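Local coordinates for BDI_3064 protein (Parabacteroides distasonis ATCC 8503, PDB 5Z06) that hydrolyses linear beta-1,2-glucan and beta-1,2-glucooligosaccharides of four or more units, releasing sophorose from the non-reducing end, at residues Met241-Phe247 against Trp643-Gly647; Val251-Tyr257 against Thr274-Tyr280; Pro442-Trp446 against Asn464-Tyr470; Gly489-Gln493 against Lys511-Asn515. All coordinates share one frame; numbering follows the deposited sequence.

Interaction 1. Residues Met241-Phe247 against Trp643-Gly647; sequences MNRYTDF and WGEYG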
# COMPACT_ATOMS: atom_id res chain seq x y z
N MET A 241 -3.61 13.06 -3.97
CA MET A 241 -2.23 13.24 -3.54
C MET A 241 -1.86 14.72 -3.68
O MET A 241 -1.64 15.18 -4.79
CB MET A 241 -1.35 12.31 -4.39
CG MET A 241 0.09 12.13 -3.95
SD MET A 241 0.31 11.51 -2.29
CE MET A 241 -0.40 9.88 -2.48
N ASN A 242 -1.78 15.45 -2.57
CA ASN A 242 -1.33 16.86 -2.53
C ASN A 242 0.19 16.99 -2.34
O ASN A 242 0.70 17.86 -1.62
CB ASN A 242 -2.03 17.61 -1.40
CG ASN A 242 -3.52 17.67 -1.59
OD1 ASN A 242 -4.03 17.80 -2.72
ND2 ASN A 242 -4.24 17.57 -0.49
N ARG A 243 0.90 16.13 -3.04
CA ARG A 243 2.27 15.89 -2.74
C ARG A 243 2.92 15.29 -3.94
O ARG A 243 2.30 14.48 -4.61
CB ARG A 243 2.32 14.88 -1.62
CG ARG A 243 3.36 15.25 -0.65
CD ARG A 243 3.55 14.19 0.41
NE ARG A 243 3.62 14.90 1.65
CZ ARG A 243 4.59 15.73 2.01
NH1 ARG A 243 5.67 15.91 1.26
NH2 ARG A 243 4.50 16.34 3.16
N TYR A 244 4.16 15.65 -4.20
CA TYR A 244 4.89 15.03 -5.27
C TYR A 244 6.33 14.79 -4.85
O TYR A 244 6.97 15.67 -4.27
CB TYR A 244 4.81 15.87 -6.54
CG TYR A 244 5.75 15.36 -7.59
CD1 TYR A 244 5.57 14.09 -8.14
CD2 TYR A 244 6.85 16.11 -7.99
CE1 TYR A 244 6.44 13.59 -9.08
CE2 TYR A 244 7.72 15.63 -8.95
CZ TYR A 244 7.52 14.38 -9.48
OH TYR A 244 8.40 13.92 -10.42
N THR A 245 6.79 13.58 -5.15
CA THR A 245 8.12 13.15 -4.85
C THR A 245 8.91 13.08 -6.14
O THR A 245 8.68 12.23 -6.99
CB THR A 245 8.09 11.80 -4.12
OG1 THR A 245 7.58 12.01 -2.79
CG2 THR A 245 9.47 11.19 -4.04
N ASP A 246 9.86 14.00 -6.28
CA ASP A 246 10.65 14.07 -7.46
C ASP A 246 11.96 13.39 -7.18
O ASP A 246 12.83 13.96 -6.52
CB ASP A 246 10.93 15.50 -7.89
CG ASP A 246 11.44 15.58 -9.30
OD1 ASP A 246 10.95 14.81 -10.17
OD2 ASP A 246 12.35 16.40 -9.56
N PHE A 247 12.09 12.18 -7.70
CA PHE A 247 13.31 11.45 -7.51
C PHE A 247 14.32 11.87 -8.57
O PHE A 247 14.25 11.43 -9.69
CB PHE A 247 13.07 9.94 -7.56
CG PHE A 247 14.22 9.17 -7.03
CD1 PHE A 247 15.27 8.80 -7.86
CD2 PHE A 247 14.30 8.88 -5.69
CE1 PHE A 247 16.34 8.09 -7.36
CE2 PHE A 247 15.38 8.20 -5.18
CZ PHE A 247 16.40 7.79 -6.02
N TRP A 643 10.62 4.88 -4.22
CA TRP A 643 10.44 5.92 -3.20
C TRP A 643 9.36 6.89 -3.63
O TRP A 643 9.40 7.42 -4.71
CB TRP A 643 11.72 6.69 -2.98
CG TRP A 643 11.57 7.74 -1.97
CD1 TRP A 643 11.51 9.06 -2.20
CD2 TRP A 643 11.47 7.56 -0.56
NE1 TRP A 643 11.37 9.74 -1.02
CE2 TRP A 643 11.36 8.84 0.01
CE3 TRP A 643 11.49 6.44 0.28
CZ2 TRP A 643 11.25 9.05 1.39
CZ3 TRP A 643 11.38 6.64 1.67
CH2 TRP A 643 11.27 7.94 2.21
N GLY A 644 8.40 7.11 -2.76
CA GLY A 644 7.26 7.92 -3.07
C GLY A 644 6.94 8.85 -1.91
O GLY A 644 7.70 8.97 -0.94
N GLU A 645 5.74 9.43 -2.01
CA GLU A 645 5.30 10.54 -1.18
C GLU A 645 5.02 10.11 0.23
O GLU A 645 5.12 10.93 1.16
CB GLU A 645 4.02 11.15 -1.77
CG GLU A 645 4.23 11.88 -3.09
CD GLU A 645 4.38 10.99 -4.30
OE1 GLU A 645 4.18 9.77 -4.21
OE2 GLU A 645 4.68 11.53 -5.37
N TYR A 646 4.65 8.83 0.40
CA TYR A 646 4.34 8.29 1.71
C TYR A 646 5.33 7.21 2.14
O TYR A 646 5.00 6.35 2.93
CB TYR A 646 2.91 7.80 1.76
CG TYR A 646 1.84 8.87 1.68
CD1 TYR A 646 2.04 10.16 2.19
CD2 TYR A 646 0.63 8.60 1.11
CE1 TYR A 646 1.05 11.11 2.10
CE2 TYR A 646 -0.36 9.55 1.03
CZ TYR A 646 -0.14 10.79 1.53
OH TYR A 646 -1.13 11.71 1.44
N GLY A 647 6.56 7.32 1.66
CA GLY A 647 7.60 6.37 1.98
C GLY A 647 7.75 5.47 0.78
O GLY A 647 7.40 5.85 -0.34

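Interaction 2. Residues Val251-Tyr257 against Thr274-Tyr280; sequences VGKKAYY and TVSATTY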
# COMPACT_ATOMS: atom_id res chain seq x y z
N VAL A 251 22.82 13.84 -6.17
CA VAL A 251 23.12 14.61 -4.99
C VAL A 251 23.68 15.97 -5.39
O VAL A 251 24.41 16.09 -6.36
CB VAL A 251 24.12 13.89 -4.09
CG1 VAL A 251 24.25 14.60 -2.74
CG2 VAL A 251 23.67 12.45 -3.86
N GLY A 252 23.34 16.99 -4.60
CA GLY A 252 23.81 18.35 -4.86
C GLY A 252 23.07 18.99 -6.01
O GLY A 252 23.56 19.91 -6.62
N LYS A 253 21.88 18.52 -6.30
CA LYS A 253 21.14 18.97 -7.47
C LYS A 253 20.05 19.88 -7.01
O LYS A 253 19.22 19.49 -6.17
CB LYS A 253 20.53 17.78 -8.20
CG LYS A 253 19.89 18.13 -9.52
CD LYS A 253 20.87 18.69 -10.55
CE LYS A 253 20.33 18.45 -11.96
NZ LYS A 253 21.03 19.18 -13.06
N LYS A 254 20.07 21.09 -7.57
CA LYS A 254 19.06 22.08 -7.28
C LYS A 254 17.94 21.93 -8.29
O LYS A 254 18.19 21.74 -9.47
CB LYS A 254 19.65 23.49 -7.37
CG LYS A 254 18.62 24.57 -7.07
CD LYS A 254 19.26 25.85 -6.55
CE LYS A 254 18.21 26.79 -5.96
NZ LYS A 254 18.77 28.13 -5.62
N ALA A 255 16.71 21.99 -7.80
CA ALA A 255 15.55 22.00 -8.68
C ALA A 255 14.49 22.95 -8.14
O ALA A 255 14.36 23.14 -6.94
CB ALA A 255 14.98 20.60 -8.87
N TYR A 256 13.76 23.54 -9.07
CA TYR A 256 12.72 24.48 -8.79
C TYR A 256 11.45 23.82 -9.25
O TYR A 256 11.46 23.08 -10.24
CB TYR A 256 12.90 25.79 -9.58
CG TYR A 256 14.20 26.53 -9.36
CD1 TYR A 256 15.38 26.06 -9.94
CD2 TYR A 256 14.25 27.71 -8.61
CE1 TYR A 256 16.58 26.73 -9.78
CE2 TYR A 256 15.46 28.39 -8.44
CZ TYR A 256 16.62 27.89 -9.04
OH TYR A 256 17.84 28.50 -8.90
N TYR A 257 10.36 24.10 -8.55
CA TYR A 257 9.09 23.45 -8.83
C TYR A 257 7.92 24.43 -8.81
O TYR A 257 7.87 25.37 -8.02
CB TYR A 257 8.83 22.33 -7.83
CG TYR A 257 9.84 21.24 -7.91
CD1 TYR A 257 9.66 20.16 -8.76
CD2 TYR A 257 10.98 21.26 -7.11
CE1 TYR A 257 10.61 19.14 -8.84
CE2 TYR A 257 11.94 20.26 -7.19
CZ TYR A 257 11.74 19.20 -8.04
OH TYR A 257 12.65 18.20 -8.09
N THR A 274 6.86 29.50 -7.02
CA THR A 274 7.96 28.60 -7.30
C THR A 274 8.66 28.29 -6.00
O THR A 274 8.91 29.18 -5.19
CB THR A 274 8.91 29.21 -8.34
OG1 THR A 274 8.22 29.29 -9.59
CG2 THR A 274 10.17 28.37 -8.52
N VAL A 275 8.98 27.02 -5.79
CA VAL A 275 9.79 26.60 -4.65
C VAL A 275 11.00 25.89 -5.20
O VAL A 275 10.95 25.38 -6.31
CB VAL A 275 9.02 25.67 -3.68
CG1 VAL A 275 7.85 26.42 -3.09
CG2 VAL A 275 8.54 24.38 -4.36
N SER A 276 12.07 25.87 -4.43
CA SER A 276 13.26 25.13 -4.83
C SER A 276 13.93 24.46 -3.66
O SER A 276 13.70 24.78 -2.49
CB SER A 276 14.27 26.04 -5.53
OG SER A 276 14.72 27.07 -4.66
N ALA A 277 14.78 23.50 -3.99
CA ALA A 277 15.62 22.87 -2.99
C ALA A 277 16.77 22.20 -3.67
O ALA A 277 16.76 21.99 -4.89
CB ALA A 277 14.82 21.87 -2.19
N THR A 278 17.76 21.85 -2.88
CA THR A 278 18.95 21.21 -3.41
C THR A 278 19.19 19.97 -2.59
O THR A 278 19.21 20.05 -1.37
CB THR A 278 20.17 22.13 -3.30
OG1 THR A 278 19.83 23.40 -3.85
CG2 THR A 278 21.39 21.52 -4.02
N THR A 279 19.36 18.83 -3.27
CA THR A 279 19.70 17.58 -2.60
C THR A 279 21.09 17.64 -2.00
O THR A 279 21.94 18.34 -2.48
CB THR A 279 19.69 16.36 -3.55
OG1 THR A 279 20.62 16.55 -4.63
CG2 THR A 279 18.27 16.09 -4.08
N TYR A 280 21.32 16.82 -0.98
CA TYR A 280 22.56 16.85 -0.22
C TYR A 280 22.85 15.44 0.26
O TYR A 280 21.91 14.65 0.41
CB TYR A 280 22.44 17.80 0.98
CG TYR A 280 21.14 17.57 1.73
CD1 TYR A 280 19.97 18.18 1.30
CD2 TYR A 280 21.07 16.71 2.81
CE1 TYR A 280 18.78 17.95 1.94
CE2 TYR A 280 19.88 16.48 3.46
CZ TYR A 280 18.73 17.10 3.02
OH TYR A 280 17.53 16.87 3.65

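Interaction 3. Residues Pro442-Trp446 against Asn464-Tyr470; sequences PYLYW and NETMITY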
# COMPACT_ATOMS: atom_id res chain seq x y z
N PRO A 442 -10.44 -23.16 24.36
CA PRO A 442 -9.00 -22.91 24.47
C PRO A 442 -8.49 -21.73 23.60
O PRO A 442 -7.38 -21.26 23.82
CB PRO A 442 -8.35 -24.24 24.03
CG PRO A 442 -9.46 -25.12 23.56
CD PRO A 442 -10.75 -24.37 23.57
N TYR A 443 -9.33 -21.28 22.66
CA TYR A 443 -8.95 -20.30 21.66
C TYR A 443 -9.77 -19.03 21.75
O TYR A 443 -10.97 -19.06 22.09
CB TYR A 443 -9.19 -20.86 20.26
CG TYR A 443 -8.50 -22.15 20.01
CD1 TYR A 443 -7.17 -22.19 19.63
CD2 TYR A 443 -9.20 -23.36 20.13
CE1 TYR A 443 -6.52 -23.37 19.40
CE2 TYR A 443 -8.57 -24.56 19.89
CZ TYR A 443 -7.23 -24.57 19.52
OH TYR A 443 -6.58 -25.77 19.29
N LEU A 444 -9.12 -17.93 21.39
CA LEU A 444 -9.83 -16.75 20.96
C LEU A 444 -10.24 -16.97 19.52
O LEU A 444 -9.58 -17.70 18.78
CB LEU A 444 -8.94 -15.49 21.04
CG LEU A 444 -8.70 -14.94 22.43
CD1 LEU A 444 -7.61 -13.87 22.39
CD2 LEU A 444 -10.00 -14.37 22.98
N TYR A 445 -11.34 -16.31 19.14
CA TYR A 445 -11.74 -16.21 17.75
C TYR A 445 -11.44 -14.84 17.17
O TYR A 445 -11.44 -13.82 17.88
CB TYR A 445 -13.20 -16.57 17.58
CG TYR A 445 -13.39 -18.07 17.75
CD1 TYR A 445 -13.36 -18.64 19.01
CD2 TYR A 445 -13.50 -18.91 16.64
CE1 TYR A 445 -13.49 -20.01 19.18
CE2 TYR A 445 -13.64 -20.28 16.81
CZ TYR A 445 -13.65 -20.81 18.08
OH TYR A 445 -13.76 -22.16 18.27
N TRP A 446 -11.16 -14.85 15.87
CA TRP A 446 -10.79 -13.68 15.11
C TRP A 446 -11.97 -12.72 15.01
O TRP A 446 -11.81 -11.51 15.23
CB TRP A 446 -10.30 -14.08 13.71
CG TRP A 446 -9.40 -13.11 13.05
CD1 TRP A 446 -9.64 -11.80 12.84
CD2 TRP A 446 -8.11 -13.37 12.49
NE1 TRP A 446 -8.58 -11.21 12.20
CE2 TRP A 446 -7.62 -12.15 11.97
CE3 TRP A 446 -7.33 -14.52 12.37
CZ2 TRP A 446 -6.38 -12.04 11.37
CZ3 TRP A 446 -6.09 -14.41 11.75
CH2 TRP A 446 -5.62 -13.18 11.26
N ASN A 464 1.65 -16.92 14.31
CA ASN A 464 1.28 -16.00 13.27
C ASN A 464 1.36 -14.58 13.85
O ASN A 464 2.10 -14.34 14.81
CB ASN A 464 -0.09 -16.38 12.64
CG ASN A 464 -1.27 -16.21 13.57
OD1 ASN A 464 -1.14 -15.89 14.75
ND2 ASN A 464 -2.44 -16.43 13.02
N GLU A 465 0.59 -13.65 13.31
CA GLU A 465 0.70 -12.23 13.71
C GLU A 465 -0.06 -11.86 14.96
O GLU A 465 0.02 -10.70 15.39
CB GLU A 465 0.17 -11.33 12.58
CG GLU A 465 -1.33 -11.38 12.30
CD GLU A 465 -1.68 -12.28 11.14
OE1 GLU A 465 -1.17 -13.37 11.12
OE2 GLU A 465 -2.49 -11.93 10.26
N THR A 466 -0.80 -12.82 15.53
CA THR A 466 -1.83 -12.53 16.49
C THR A 466 -1.40 -12.68 17.94
O THR A 466 -2.26 -12.73 18.81
CB THR A 466 -3.08 -13.40 16.25
OG1 THR A 466 -2.86 -14.73 16.73
CG2 THR A 466 -3.44 -13.43 14.76
N MET A 467 -0.09 -12.72 18.24
CA MET A 467 0.32 -12.85 19.65
C MET A 467 -0.26 -11.74 20.54
O MET A 467 -0.67 -12.01 21.68
CB MET A 467 1.84 -12.86 19.82
CG MET A 467 2.27 -12.88 21.29
SD MET A 467 4.04 -13.00 21.55
CE MET A 467 4.40 -14.63 20.94
N ILE A 468 -0.28 -10.52 20.02
CA ILE A 468 -0.70 -9.36 20.79
C ILE A 468 -2.19 -9.40 21.08
O ILE A 468 -2.65 -8.80 22.04
CB ILE A 468 -0.35 -8.02 20.07
CG1 ILE A 468 -0.42 -6.83 21.02
CG2 ILE A 468 -1.25 -7.75 18.86
CD1 ILE A 468 0.75 -6.73 21.95
N THR A 469 -2.94 -10.10 20.22
CA THR A 469 -4.36 -10.37 20.46
C THR A 469 -4.56 -11.18 21.75
O THR A 469 -5.43 -10.86 22.58
CB THR A 469 -4.99 -11.11 19.26
OG1 THR A 469 -4.51 -10.54 18.03
CG2 THR A 469 -6.49 -11.02 19.33
N TYR A 470 -3.73 -12.19 21.93
CA TYR A 470 -3.75 -12.95 23.18
C TYR A 470 -3.18 -12.13 24.32
O TYR A 470 -3.71 -12.14 25.41
CB TYR A 470 -3.02 -14.27 23.06
CG TYR A 470 -3.86 -15.31 22.40
CD1 TYR A 470 -3.86 -15.46 21.02
CD2 TYR A 470 -4.68 -16.14 23.16
CE1 TYR A 470 -4.62 -16.44 20.43
CE2 TYR A 470 -5.46 -17.11 22.57
CZ TYR A 470 -5.43 -17.25 21.21
OH TYR A 470 -6.22 -18.21 20.63

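Interaction 4. Residues Gly489-Gln493 against Lys511-Asn515; sequences GWASQ and KMYTN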
# COMPACT_ATOMS: atom_id res chain seq x y z
N GLY A 489 -4.48 -21.71 23.42
CA GLY A 489 -4.95 -21.11 22.18
C GLY A 489 -3.84 -20.74 21.25
O GLY A 489 -3.52 -21.48 20.32
N TRP A 490 -3.23 -19.58 21.51
CA TRP A 490 -2.08 -19.11 20.75
C TRP A 490 -1.07 -20.25 20.47
O TRP A 490 -0.79 -20.55 19.31
CB TRP A 490 -1.43 -17.96 21.48
CG TRP A 490 -0.10 -17.68 21.06
CD1 TRP A 490 1.03 -18.01 21.70
CD2 TRP A 490 0.29 -17.05 19.84
NE1 TRP A 490 2.12 -17.58 20.99
CE2 TRP A 490 1.69 -16.99 19.83
CE3 TRP A 490 -0.43 -16.46 18.78
CZ2 TRP A 490 2.42 -16.41 18.79
CZ3 TRP A 490 0.31 -15.86 17.74
CH2 TRP A 490 1.72 -15.86 17.76
N ALA A 491 -0.57 -20.89 21.53
CA ALA A 491 0.43 -21.96 21.38
C ALA A 491 -0.19 -23.36 21.57
O ALA A 491 0.47 -24.27 22.05
CB ALA A 491 1.59 -21.74 22.33
N SER A 492 -1.44 -23.50 21.18
CA SER A 492 -2.17 -24.75 21.31
C SER A 492 -1.36 -25.92 20.78
O SER A 492 -0.81 -25.85 19.67
CB SER A 492 -3.46 -24.68 20.50
OG SER A 492 -4.16 -25.92 20.56
N GLN A 493 -1.31 -26.98 21.58
CA GLN A 493 -0.72 -28.24 21.15
C GLN A 493 -1.73 -29.20 20.52
O GLN A 493 -1.36 -30.29 20.12
CB GLN A 493 -0.00 -28.89 22.33
CG GLN A 493 1.10 -28.02 22.91
CD GLN A 493 2.18 -27.74 21.88
OE1 GLN A 493 2.91 -28.63 21.47
NE2 GLN A 493 2.25 -26.49 21.43
N LYS A 511 4.31 -27.01 13.35
CA LYS A 511 2.94 -27.42 13.62
C LYS A 511 2.71 -27.64 15.14
O LYS A 511 1.58 -27.51 15.59
CB LYS A 511 2.54 -28.65 12.80
CG LYS A 511 3.13 -29.95 13.30
CD LYS A 511 2.66 -31.10 12.43
CE LYS A 511 2.97 -32.42 13.11
NZ LYS A 511 2.32 -33.54 12.39
N MET A 512 3.76 -27.92 15.90
CA MET A 512 3.68 -28.04 17.37
C MET A 512 3.83 -26.70 18.11
O MET A 512 4.07 -26.68 19.32
CB MET A 512 4.76 -29.02 17.90
CG MET A 512 4.71 -30.44 17.33
SD MET A 512 3.06 -31.13 17.52
CE MET A 512 3.01 -31.47 19.29
N TYR A 513 3.67 -25.60 17.39
CA TYR A 513 3.98 -24.22 17.84
C TYR A 513 5.46 -24.01 17.90
O TYR A 513 5.99 -23.11 17.23
CB TYR A 513 3.33 -23.82 19.17
CG TYR A 513 3.64 -22.38 19.47
CD1 TYR A 513 3.00 -21.35 18.79
CD2 TYR A 513 4.62 -22.04 20.40
CE1 TYR A 513 3.30 -20.02 19.06
CE2 TYR A 513 4.93 -20.72 20.65
CZ TYR A 513 4.27 -19.72 19.98
OH TYR A 513 4.62 -18.43 20.27
N THR A 514 6.10 -24.79 18.75
CA THR A 514 7.52 -25.04 18.66
C THR A 514 7.87 -25.66 17.31
O THR A 514 7.07 -26.34 16.67
CB THR A 514 8.00 -26.01 19.73
OG1 THR A 514 7.16 -27.17 19.70
CG2 THR A 514 7.95 -25.35 21.08
N ASN A 515 9.11 -25.44 16.91
CA ASN A 515 9.55 -25.85 15.60
C ASN A 515 10.80 -26.71 15.81
O ASN A 515 10.76 -27.92 15.58
CB ASN A 515 9.78 -24.60 14.74
CG ASN A 515 10.25 -24.91 13.34
OD1 ASN A 515 11.07 -25.81 13.13
ND2 ASN A 515 9.77 -24.14 12.37

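Interaction 1. Residues Met241-Phe247 against Trp643-Gly647
Glu645 reaches from the turn that follows helix 639-642 to strand 243-247, and nearly every atom of its chain meets something there. CB touches both Met241 SD and Arg243 CD, each 3.8 Å away. CG then passes beside the hydroxyl of Thr245, 3.4 Å from OG1, and near the carbonyl oxygen of Arg243. A bend at chi2 (77°) swings the carboxylate toward the strand, where OE2 accepts the backbone N-H of Thr245 at 3.0 Å, the donor standing above the carboxylate plane. The same OE2 forms a salt bridge with Arg237, so this buried oxygen is gripped by a backbone amide and a guanidinium group together. The glutamate sits in a type I beta turn, Gly644 to Gly647, within the helix-rich part of the chain; strand 243-247 is an outermost strand of a three-stranded antiparallel sheet whose backbone bonds run to strand 204-210, and the turn thus fastens a beta domain to the helical one. With an alanine here, Thr245 N and Arg237 would probably lose their shared acceptor, and a gap would open beside Thr245 OG1 and the carbonyl oxygen of Arg243, where CG now lies. To one side, Met241 makes an oblique Met-aromatic contact, SD 4.3 Å from the centroid of the Tyr646 ring, and its CE touches CE2 of that ring at 3.5 Å. Arg243 carries its guanidinium onward to a salt bridge with Glu301. Further along the strand, Thr245 sends OG1 to Asp206 and lays CG2 against CD1 of the Trp643 indole, 3.5 Å away.

Interaction 2. Residues Val251-Tyr257 against Thr274-Tyr280
Tyr256 and Ser276 face each other as an antiparallel non-hydrogen-bonded pair, and their side chains rise together from one face of the sheet. Ser276 CB lies 3.5 Å from Tyr256 CD2, while the methyl CG2 of Thr274 comes to the edge of the same phenol ring. Lys254 joins them: with CG anti to the backbone N (chi1 -180°) and the chain extended beyond it, Lys254 CB lies 3.5 Å from Thr278 OG1, and CE comes within 3.7 Å of Ser276 OG. Its NZ ends in a weak hydrogen bond to Tyr256 OH, a polar cluster on the more solvent-exposed side. The other face is largely apolar. There Ala255, Tyr257, Val275 and Ala277 point inward, Tyr257 CB resting 4.0 Å from Val275 CG2, with Ile205 of strand 204-210 and Ala198 of strand 194-200 beyond them; the Tyr257 hydroxyl hydrogen-bonds to Asp246. Reciprocal backbone bonds tie Ala255 to Ala277 and Tyr257 to Val275. Past the end of the regular pairing, Thr279 takes over with its side chain. Its OG1, held between the backbone N and the carbonyl carbon (chi1 59°), accepts Lys253 N at 2.9 Å in an almost straight bond (177°) and donates to Glu250 O, while Thr279 N returns a bond to Lys253 O at 3.0 Å. Strand 275-278 is an outermost strand of a four-stranded antiparallel sheet that packs on a three-stranded one, a strand order consistent with a fibronectin type III-like beta sandwich.

Interaction 3. Residues Pro442-Trp446 against Asn464-Tyr470
An Asx turn at Asn464 leads into helix 467-475, and the loop 442-446 packs beside this helix start, Leu444 against Tyr470 and Trp446 against Glu465 and Thr466. The contact belongs to the helical domain of a glucoamylase-like family in the six-hairpin clan. In the turn, Asn464 OD1 accepts two bonds from Thr466, from the hydroxyl OG1 at 2.9 Å in the carbonyl plane on a lone pair, and from the backbone N above that plane; this pair of bonds fixes the rotation of the amide. Glycerol, probably from the crystallisation liquor, binds Asn464 ND2 and Glu465 OE1, which suggests that the turn lines a pocket. Trp446 approaches from the loop with the far end of its indole: Glu465 OE2 lies in the ring plane at its edge, 3.5 Å from CH2, with the carboxylate turned nearly perpendicular (86°) to the ring. Thr466 CG2 adds a looser contact, 4.1 Å from Trp446 CZ3. Deeper in, Leu444 and Tyr470 run alongside one another, pointing in opposite senses. The leucine has CG beside its backbone N (chi1 -75°) and lays CD1 over one face of the phenol ring, a CH-pi contact 3.9 Å from the centroid; the same CD1 meets the backbone oxygen of Thr469 at 3.7 Å. The tyrosine hydroxyl is held twice, because it donates to Leu460 O and accepts from the loop backbone, the N-H of Leu444 reaching Tyr470 OH at 3.0 Å with an angle of 154°.

Interaction 4. Residues Gly489-Gln493 against Lys511-Asn515
Chi1 of -176° carries the ring of Tyr513 away from its own backbone N and out to Ala491 and Trp490, from a backbone with positive phi (73°) whose shape is that of a classic gamma turn. Ala491 CB sits over the centre of one face of the phenol ring, a CH-pi contact 3.6 Å from the centroid. The indole of Trp490 crosses the ring obliquely, and its NE1 gives Tyr513 OH a short but poorly directed, weak hydrogen bond of 2.7 Å. Gln493, bent at chi2, folds its amide back so that NE2 serves both segments: Met512 O at 2.8 Å and Ala491 O at 2.9 Å both lie close to the amide plane, which fixes the rotation of the group. Thr514 OG1 meets Met512 O from the opposite face of the carbonyl. A serine in place of Tyr513 would probably strip Ala491 of its aromatic cover and leave the Trp490 N-H without this acceptor. Tyr513 OH also bonds Tyr556 OH at the start of helix 556-573, its ring touches Met467 of helix 467-475 and Arg501 of helix 495-505, and the loop 511-515 thus closes against the end of helix 485-490.

In the fold
The four contacts fall into two pairs on opposite sides of the chain's centre. Interactions 1 and 2 share one beta sandwich, an outermost strand of each sheet taking part: interaction 2 is a backbone ladder at the partly exposed periphery, whereas interaction 1 is buried and couples the sandwich to the helical domain through a charged side chain and a sulfur-aromatic contact. Interactions 3 and 4, both buried and with centres 12 Å apart, adjoin consecutive helices, and there aromatic rings and hydroxyls dominate. Trp490 packs on Met467 and Asn464, and Tyr443 probably hydrogen-bonds to Ser492, so the two form one continuous cluster.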